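Local coordinates for protein pectate lyase (Bacillus, PDB 3VMV) that probably cleaves pectate (polygalacturonate) chains by beta-elimination, as a secreted, family 1 polysaccharide lyase built as a parallel beta-helix, at residues A[306-309]-A[310-313]; A[117-121]-A[122-126]; A[253-256]-A[257-260]; A[61-64]-A[65-69]. All blocks are in the same frame, centred on the assembly; numbering follows the deposited sequence.

Contact 1: A[306-309]-A[310-313]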
loop_
_atom_site.group_PDB
_atom_site.type_symbol
_atom_site.label_atom_id
_atom_site.label_comp_id
_atom_site.label_asym_id
_atom_site.label_seq_id
_atom_site.Cartn_x
_atom_site.Cartn_y
_atom_site.Cartn_z
ATOM N N VAL A 306 15.427 -5.341 11.571
ATOM C CA VAL A 306 14.102 -5.527 12.183
ATOM C C VAL A 306 14.176 -5.287 13.682
ATOM O O VAL A 306 15.053 -5.805 14.378
ATOM C CB VAL A 306 13.509 -6.902 11.796
ATOM C CG1 VAL A 306 14.396 -8.069 12.262
ATOM C CG2 VAL A 306 12.089 -7.057 12.367
ATOM N N GLN A 307 13.292 -4.422 14.170
ATOM C CA GLN A 307 13.172 -4.143 15.613
ATOM C C GLN A 307 12.322 -5.195 16.311
ATOM O O GLN A 307 11.659 -5.994 15.672
ATOM C CB GLN A 307 12.481 -2.795 15.803
ATOM C CG GLN A 307 13.195 -1.614 15.170
ATOM C CD GLN A 307 12.389 -0.346 15.435
ATOM O OE1 GLN A 307 11.325 -0.157 14.865
ATOM N NE2 GLN A 307 12.813 0.419 16.409
ATOM N N SER A 308 12.320 -5.195 17.646
ATOM C CA SER A 308 11.321 -6.006 18.324
ATOM C C SER A 308 9.931 -5.413 18.048
ATOM O O SER A 308 9.806 -4.256 17.618
ATOM C CB SER A 308 11.581 -6.002 19.827
ATOM O OG SER A 308 11.284 -4.723 20.388
ATOM N N ALA A 309 8.899 -6.205 18.296
ATOM C CA ALA A 309 7.530 -5.717 18.092
ATOM C C ALA A 309 7.252 -4.495 18.944
ATOM O O ALA A 309 6.567 -3.572 18.483
ATOM C CB ALA A 309 6.522 -6.834 18.411
ATOM N N THR A 310 7.726 -4.469 20.178
ATOM C CA THR A 310 7.406 -3.329 21.037
ATOM C C THR A 310 8.217 -2.108 20.676
ATOM O O THR A 310 7.725 -0.987 20.781
ATOM C CB THR A 310 7.567 -3.674 22.519
ATOM O OG1 THR A 310 8.906 -4.156 22.758
ATOM C CG2 THR A 310 6.539 -4.749 22.937
ATOM N N GLN A 311 9.453 -2.298 20.207
ATOM C CA GLN A 311 10.209 -1.153 19.723
ATOM C C GLN A 311 9.543 -0.613 18.479
ATOM O O GLN A 311 9.458 0.612 18.292
ATOM C CB GLN A 311 11.621 -1.601 19.365
ATOM C CG GLN A 311 12.493 -1.883 20.588
ATOM C CD GLN A 311 13.723 -2.751 20.265
ATOM O OE1 GLN A 311 13.907 -3.244 19.137
ATOM N NE2 GLN A 311 14.565 -2.954 21.276
ATOM N N ALA A 312 9.079 -1.506 17.618
ATOM C CA ALA A 312 8.390 -1.042 16.428
ATOM C C ALA A 312 7.123 -0.269 16.748
ATOM O O ALA A 312 6.835 0.747 16.102
ATOM C CB ALA A 312 8.091 -2.210 15.514
ATOM N N LYS A 313 6.361 -0.753 17.723
ATOM C CA LYS A 313 5.137 -0.037 18.083
ATOM C C LYS A 313 5.468 1.423 18.420
ATOM O O LYS A 313 4.804 2.335 17.922
ATOM C CB LYS A 313 4.471 -0.748 19.251
ATOM C CG LYS A 313 3.298 0.032 19.865
ATOM C CD LYS A 313 2.881 -0.670 21.131
ATOM C CE LYS A 313 1.627 -0.037 21.749
ATOM N NZ LYS A 313 1.996 1.234 22.426
HETATM O O HOH W 1 12.092 -5.356 22.947
#
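Gln311 folds its side chain back along Ser308 at the start of helix 309-319. Its CB lies 3.3 Å from Ser308 OG. CG comes closer still, 3.1 Å from Ser308 OG, and CD keeps about that spacing. The methylene chain and amide carbon thus run alongside the serine hydroxyl. At the tip, Gln311 OE1 accepts from Ser308 N at 2.9 Å, in a nearly straight bond. The donor stands well above the carbonyl plane, 43° out of it. The first torsion (-74°) sets CG beside the backbone N and the chain then runs extended, which carries the amide back to the residue before the helix. The return bond goes from Gln311 N to Ser308 OG, 3.0 Å. These two reciprocal bonds make a capping box, with Ser308 as N-cap. They satisfy amide N-H groups that have no preceding helical turn to bond to. Regular helix bonding follows at once: Ala312 N donates to Ser308 O at 2.8 Å, and Lys313 N to Ala309 O. A water sits 2.8 Å from Ser308 OG and weakly joins Thr310 OG1. On another side, Gln307 NE2 passes 3.8 Å from Gln311 CB, the two amide planes 30° apart. The Gln307 amide itself bonds to His198 and to Ser315, the latter on this helix, while Lys313 forms a salt bridge with Glu317.

Contact 2: A[117-121]-A[122-126]; sequences EGEGT and AIEVT
A type II' beta turn from Glu117 to Gly120, closed by Gly120 N to Glu117 O at 3.0 Å, brings Glu119 round to face Glu124 on strand 123-126. The two carboxylates meet with their planes 43° apart, and the side chains cross at about a right angle. Glu119 OE2 stands 3.0 Å from Glu124 OE2, an acceptor-acceptor approach of like charges that is not a hydrogen bond. Behind them, Glu119 CG lies 3.7 Å from Glu124 OE2. Glu119 reaches this place by bending at its second torsion (-77°), whereas Glu124 comes up extended from the strand. Basic residues probably offset the like charges: Arg98 forms a salt bridge with Glu119 and Lys159 one with Glu124. The strand belongs to one coil of the parallel beta-helix and pairs with strand 97-103 and with strand 156-158, so Arg98 and Lys159 come from neighbouring coils. A bound sulfate lies about 4 Å from the Glu119 side chain. With an alanine at Glu119, Arg98 would probably lose this salt-bridge partner and a gap would open beside the Glu124 carboxylate. Thr121 packs between the turn and the strand. Its CG2 rests 3.5 Å from Ile123 O and 4.3 Å from Glu124 CB. Its OG1 bonds to Gly154 N and sits 2.7 Å from a water.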
loop_
_atom_site.group_PDB
_atom_site.type_symbol
_atom_site.label_atom_id
_atom_site.label_comp_id
_atom_site.label_asym_id
_atom_site.label_seq_id
_atom_site.Cartn_x
_atom_site.Cartn_y
_atom_site.Cartn_z
ATOM N N GLU A 117 -14.314 8.638 -6.248
ATOM C CA GLU A 117 -14.299 8.671 -7.728
ATOM C C GLU A 117 -13.041 8.022 -8.318
ATOM O O GLU A 117 -12.106 7.695 -7.596
ATOM C CB GLU A 117 -14.475 10.102 -8.212
ATOM C CG GLU A 117 -15.809 10.697 -7.772
ATOM C CD GLU A 117 -16.004 12.116 -8.258
ATOM O OE1 GLU A 117 -15.775 12.364 -9.463
ATOM O OE2 GLU A 117 -16.382 12.984 -7.436
ATOM N N GLY A 118 -12.995 7.846 -9.644
ATOM C CA GLY A 118 -11.863 7.149 -10.231
ATOM C C GLY A 118 -11.916 5.663 -9.927
ATOM O O GLY A 118 -12.929 5.003 -10.143
ATOM N N GLU A 119 -10.804 5.119 -9.442
ATOM C CA GLU A 119 -10.820 3.745 -8.949
ATOM C C GLU A 119 -11.417 3.691 -7.541
ATOM O O GLU A 119 -11.642 2.602 -7.016
ATOM C CB GLU A 119 -9.394 3.168 -8.864
ATOM C CG GLU A 119 -8.612 3.141 -10.178
ATOM C CD GLU A 119 -9.053 2.015 -11.110
ATOM O OE1 GLU A 119 -9.926 1.190 -10.707
ATOM O OE2 GLU A 119 -8.522 1.946 -12.264
ATOM N N GLY A 120 -11.630 4.849 -6.914
ATOM C CA GLY A 120 -12.072 4.892 -5.527
ATOM C C GLY A 120 -10.979 4.425 -4.572
ATOM O O GLY A 120 -11.250 3.968 -3.448
ATOM N N THR A 121 -9.742 4.566 -5.014
ATOM C CA THR A 121 -8.614 4.011 -4.271
ATOM C C THR A 121 -7.503 5.046 -4.146
ATOM O O THR A 121 -7.196 5.762 -5.107
ATOM C CB THR A 121 -8.107 2.762 -5.010
ATOM O OG1 THR A 121 -9.123 1.734 -4.932
ATOM C CG2 THR A 121 -6.813 2.219 -4.387
ATOM N N ALA A 122 -6.891 5.149 -2.965
ATOM C CA ALA A 122 -5.907 6.214 -2.751
ATOM C C ALA A 122 -4.656 6.005 -3.638
ATOM O O ALA A 122 -4.196 6.947 -4.272
ATOM C CB ALA A 122 -5.517 6.335 -1.258
ATOM N N ILE A 123 -4.084 4.792 -3.635
ATOM C CA ILE A 123 -3.031 4.482 -4.598
ATOM C C ILE A 123 -3.309 3.121 -5.189
ATOM O O ILE A 123 -3.353 2.123 -4.474
ATOM C CB ILE A 123 -1.640 4.475 -3.975
ATOM C CG1 ILE A 123 -1.370 5.809 -3.294
ATOM C CG2 ILE A 123 -0.569 4.230 -5.071
ATOM C CD1 ILE A 123 0.020 5.886 -2.572
ATOM N N GLU A 124 -3.504 3.073 -6.506
ATOM C CA GLU A 124 -3.632 1.826 -7.233
ATOM C C GLU A 124 -2.349 1.553 -7.977
ATOM O O GLU A 124 -1.914 2.403 -8.761
ATOM C CB GLU A 124 -4.811 1.881 -8.218
ATOM C CG GLU A 124 -4.754 0.645 -9.188
ATOM C CD GLU A 124 -6.051 0.256 -9.912
ATOM O OE1 GLU A 124 -6.958 -0.372 -9.298
ATOM O OE2 GLU A 124 -6.146 0.517 -11.134
ATOM N N VAL A 125 -1.735 0.385 -7.758
ATOM C CA VAL A 125 -0.481 0.061 -8.420
ATOM C C VAL A 125 -0.759 -1.137 -9.336
ATOM O O VAL A 125 -1.095 -2.204 -8.851
ATOM C CB VAL A 125 0.604 -0.294 -7.389
ATOM C CG1 VAL A 125 1.900 -0.601 -8.074
ATOM C CG2 VAL A 125 0.787 0.825 -6.329
ATOM N N THR A 126 -0.650 -0.966 -10.658
ATOM C CA THR A 126 -1.224 -1.938 -11.566
ATOM C C THR A 126 -0.486 -2.000 -12.881
ATOM O O THR A 126 0.554 -1.348 -13.062
ATOM C CB THR A 126 -2.739 -1.641 -11.751
ATOM O OG1 THR A 126 -3.366 -2.741 -12.415
ATOM C CG2 THR A 126 -2.991 -0.320 -12.510
HETATM O O HOH W 2 -8.627 -0.532 -6.404
#

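Contact 3: A[253-256]-A[257-260]; sequences QADP and TTGF
Asp255 and Thr258 lean slantwise against each other inside a tight surface loop. The aspartate CG lies anti to the backbone N (chi1 -177°), and this turns its carboxylate toward the chain that follows. Asp255 OD2 takes Thr258 N at 2.9 Å, met on the anti side and 27° out of the carboxylate plane. Thr257 N adds a weak bond to Asp255 OD2 at 3.2 Å. Tyr269 N is a further donor to OD2, linking the loop to the chain after strand 265-266. The hydroxyl of Thr258 comes in beside the carboxylate, with Thr258 OG1 3.2 Å from Asp255 OD2. It accepts from Phe260 N at 3.2 Å, the bond of an ST turn, and also bonds to Trp267 O. The loop lies between strands 245-249 and 265-266 of the parallel beta-helix. Its backbone is tied by Gly259 N to Asp255 O and by Asp255 N to Phe260 O, both 2.8 Å. Replacing Asp255 by an alanine would probably leave the backbone N-H groups of Thr257, Thr258 and Tyr269 without this shared acceptor and let the loop move. On the other oxygen, a water donates to Asp255 OD1 at 2.7 Å and lies just as far from Thr257 OG1. Phe260 points its CB away from residues 253-256, and its ring meets Phe268 and Trp277, nearly perpendicular to each.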
loop_
_atom_site.group_PDB
_atom_site.type_symbol
_atom_site.label_atom_id
_atom_site.label_comp_id
_atom_site.label_asym_id
_atom_site.label_seq_id
_atom_site.Cartn_x
_atom_site.Cartn_y
_atom_site.Cartn_z
ATOM N N GLN A 253 -14.692 -14.513 15.692
ATOM C CA GLN A 253 -15.799 -15.369 15.250
ATOM C C GLN A 253 -15.332 -16.226 14.086
ATOM O O GLN A 253 -14.425 -15.827 13.365
ATOM C CB GLN A 253 -16.992 -14.509 14.839
ATOM C CG GLN A 253 -17.635 -13.784 16.026
ATOM C CD GLN A 253 -18.071 -14.745 17.129
ATOM O OE1 GLN A 253 -19.079 -15.450 16.999
ATOM N NE2 GLN A 253 -17.305 -14.787 18.217
ATOM N N ALA A 254 -15.930 -17.404 13.886
ATOM C CA ALA A 254 -15.545 -18.218 12.736
ATOM C C ALA A 254 -16.074 -17.613 11.445
ATOM O O ALA A 254 -17.247 -17.247 11.358
ATOM C CB ALA A 254 -16.052 -19.657 12.906
ATOM N N ASP A 255 -15.217 -17.493 10.436
ATOM C CA ASP A 255 -15.682 -17.033 9.142
ATOM C C ASP A 255 -16.715 -17.973 8.533
ATOM O O ASP A 255 -16.514 -19.176 8.523
ATOM C CB ASP A 255 -14.507 -16.887 8.187
ATOM C CG ASP A 255 -14.941 -16.338 6.848
ATOM O OD1 ASP A 255 -15.528 -15.222 6.826
ATOM O OD2 ASP A 255 -14.774 -17.045 5.847
ATOM N N PRO A 256 -17.860 -17.436 8.069
ATOM C CA PRO A 256 -18.890 -18.356 7.574
ATOM C C PRO A 256 -18.457 -19.121 6.327
ATOM O O PRO A 256 -18.984 -20.207 6.084
ATOM C CB PRO A 256 -20.059 -17.422 7.220
ATOM C CG PRO A 256 -19.859 -16.216 8.079
ATOM C CD PRO A 256 -18.358 -16.052 8.204
ATOM N N THR A 257 -17.530 -18.572 5.557
ATOM C CA THR A 257 -17.086 -19.228 4.319
ATOM C C THR A 257 -15.987 -20.267 4.569
ATOM O O THR A 257 -16.089 -21.394 4.112
ATOM C CB THR A 257 -16.597 -18.200 3.277
ATOM O OG1 THR A 257 -17.652 -17.268 2.987
ATOM C CG2 THR A 257 -16.168 -18.897 2.005
ATOM N N THR A 258 -14.923 -19.894 5.285
ATOM C CA THR A 258 -13.791 -20.810 5.448
ATOM C C THR A 258 -13.730 -21.475 6.820
ATOM O O THR A 258 -12.934 -22.413 7.046
ATOM C CB THR A 258 -12.443 -20.038 5.316
ATOM O OG1 THR A 258 -12.347 -19.108 6.408
ATOM C CG2 THR A 258 -12.348 -19.287 4.002
ATOM N N GLY A 259 -14.526 -20.972 7.759
ATOM C CA GLY A 259 -14.555 -21.499 9.106
ATOM C C GLY A 259 -13.394 -21.021 9.957
ATOM O O GLY A 259 -13.320 -21.356 11.150
ATOM N N PHE A 260 -12.513 -20.202 9.373
ATOM C CA PHE A 260 -11.306 -19.802 10.082
ATOM C C PHE A 260 -11.647 -18.754 11.158
ATOM O O PHE A 260 -12.470 -17.848 10.935
ATOM C CB PHE A 260 -10.292 -19.234 9.071
ATOM C CG PHE A 260 -8.847 -19.386 9.480
ATOM C CD1 PHE A 260 -8.043 -20.341 8.870
ATOM C CD2 PHE A 260 -8.276 -18.540 10.428
ATOM C CE1 PHE A 260 -6.713 -20.495 9.231
ATOM C CE2 PHE A 260 -6.938 -18.702 10.812
ATOM C CZ PHE A 260 -6.159 -19.699 10.214
HETATM O O HOH W 3 -17.122 -15.270 4.678
#

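Contact 4: A[61-64]-A[65-69]; sequences SPQS and LIDVK
The first torsion of Gln63 (-62°) puts CG beside its backbone N, and that of Asp67 (-153°) leaves CG roughly anti to its own backbone N; the two side chains then meet across the bend. Here a loop enters a coil of the parallel beta-helix: residues 61-64 lead into strand 66-68, which pairs in parallel with strand 97-103 of the next coil. The Gln63 chain runs extended beyond CG and brings its amide up to the carboxylate. The two planes stand 87° apart, almost perpendicular, with Gln63 CD 4.1 Å from Asp67 OD2. The other carboxylate oxygen, OD1, forms a salt bridge with Arg98 of the paired strand. That partner probably fixes the turn of the Asp67 group.

Nearer the bend, Gln63 CB lies 3.5 Å from Leu65 O. The same carbonyl receives a bond from a water, 2.9 Å from Leu65 O. That water also accepts a weak bond from Gln63 N at 3.3 Å, so it spans the inside of the curve. Leu65 packs its side chain on Arg98 and Glu119. Asp67 and Lys69 flank Val68, the centre of an inverse gamma turn, where Lys69 N gives a weak bond to Asp67 O. Ile66 packs against Ile31 of helix 28-40 and Ile56. Its end comes nearer the loop again. Ser61 OG, which bonds to Thr57 O, lies 3.9 Å from Ile66 CD1.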
loop_
_atom_site.group_PDB
_atom_site.type_symbol
_atom_site.label_atom_id
_atom_site.label_comp_id
_atom_site.label_asym_id
_atom_site.label_seq_id
_atom_site.Cartn_x
_atom_site.Cartn_y
_atom_site.Cartn_z
ATOM N N SER A 61 -8.379 18.886 -10.976
ATOM C CA SER A 61 -7.714 17.826 -11.767
ATOM C C SER A 61 -8.532 17.530 -13.008
ATOM O O SER A 61 -9.768 17.601 -12.971
ATOM C CB SER A 61 -7.595 16.531 -10.952
ATOM O OG SER A 61 -6.858 16.817 -9.761
ATOM N N PRO A 62 -7.851 17.208 -14.097
ATOM C CA PRO A 62 -8.543 17.053 -15.386
ATOM C C PRO A 62 -9.125 15.653 -15.616
ATOM O O PRO A 62 -9.956 15.520 -16.522
ATOM C CB PRO A 62 -7.438 17.325 -16.403
ATOM C CG PRO A 62 -6.177 16.838 -15.695
ATOM C CD PRO A 62 -6.378 17.205 -14.241
ATOM N N GLN A 63 -8.673 14.647 -14.875
ATOM C CA GLN A 63 -9.251 13.294 -14.918
ATOM C C GLN A 63 -9.704 12.939 -13.513
ATOM O O GLN A 63 -9.379 13.652 -12.562
ATOM C CB GLN A 63 -8.204 12.258 -15.365
ATOM C CG GLN A 63 -7.698 12.538 -16.773
ATOM C CD GLN A 63 -6.538 11.645 -17.161
ATOM O OE1 GLN A 63 -6.595 10.427 -17.009
ATOM N NE2 GLN A 63 -5.476 12.255 -17.650
ATOM N N SER A 64 -10.423 11.829 -13.375
ATOM C CA SER A 64 -10.971 11.455 -12.062
ATOM C C SER A 64 -9.941 10.803 -11.133
ATOM O O SER A 64 -10.265 10.431 -10.009
ATOM C CB SER A 64 -12.153 10.488 -12.225
ATOM O OG SER A 64 -13.234 11.148 -12.857
ATOM N N LEU A 65 -8.711 10.664 -11.615
ATOM C CA LEU A 65 -7.575 10.180 -10.820
ATOM C C LEU A 65 -6.326 10.821 -11.393
ATOM O O LEU A 65 -6.396 11.427 -12.452
ATOM C CB LEU A 65 -7.486 8.647 -10.848
ATOM C CG LEU A 65 -7.534 7.912 -12.183
ATOM C CD1 LEU A 65 -6.212 8.061 -12.949
ATOM C CD2 LEU A 65 -7.831 6.441 -11.949
ATOM N N ILE A 66 -5.214 10.749 -10.659
ATOM C CA ILE A 66 -3.928 11.242 -11.141
ATOM C C ILE A 66 -3.262 10.058 -11.815
ATOM O O ILE A 66 -2.930 9.062 -11.166
ATOM C CB ILE A 66 -3.079 11.746 -9.950
ATOM C CG1 ILE A 66 -3.799 12.909 -9.247
ATOM C CG2 ILE A 66 -1.691 12.177 -10.445
ATOM C CD1 ILE A 66 -4.057 14.125 -10.137
ATOM N N ASP A 67 -3.123 10.148 -13.128
ATOM C CA ASP A 67 -2.785 9.027 -13.996
ATOM C C ASP A 67 -1.277 9.026 -14.243
ATOM O O ASP A 67 -0.772 9.677 -15.174
ATOM C CB ASP A 67 -3.576 9.229 -15.305
ATOM C CG ASP A 67 -3.915 7.941 -16.079
ATOM O OD1 ASP A 67 -3.680 6.836 -15.625
ATOM O OD2 ASP A 67 -4.438 8.091 -17.209
ATOM N N VAL A 68 -0.563 8.239 -13.441
ATOM C CA VAL A 68 0.883 8.000 -13.660
ATOM C C VAL A 68 1.036 6.888 -14.681
ATOM O O VAL A 68 1.191 5.709 -14.357
ATOM C CB VAL A 68 1.639 7.723 -12.340
ATOM C CG1 VAL A 68 3.152 7.609 -12.621
ATOM C CG2 VAL A 68 1.345 8.832 -11.332
ATOM N N LYS A 69 0.907 7.283 -15.954
ATOM C CA LYS A 69 0.806 6.386 -17.086
ATOM C C LYS A 69 1.402 7.136 -18.250
ATOM O O LYS A 69 1.238 8.349 -18.376
ATOM C CB LYS A 69 -0.671 6.090 -17.397
ATOM C CG LYS A 69 -0.855 5.027 -18.463
ATOM C CD LYS A 69 -2.330 4.895 -18.863
ATOM C CE LYS A 69 -3.131 4.238 -17.728
ATOM N NZ LYS A 69 -4.447 3.791 -18.253
HETATM O O HOH W 4 -5.692 14.030 -13.557
#

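In the fold
The four contacts follow one another along the chain; none nests in or crosses another. Contact 4 comes first, in the bend between strands 55-57 and 66-68. Contact 2 repeats that situation further on, where a loop leads from strand 111-113 into strand 123-126. These two touch, with centres 10 Å apart, and Arg98, from the strand paired with both, holds Asp67 as well as Glu119. Contact 3 tightens the loop between strands 245-249 and 265-266, nearest atoms about 22 Å from contact 2. Contact 1 joins the loop that follows strand 283-285 to the late helix 309-319, on the opposite side of the chain's centre from contacts 2 and 4.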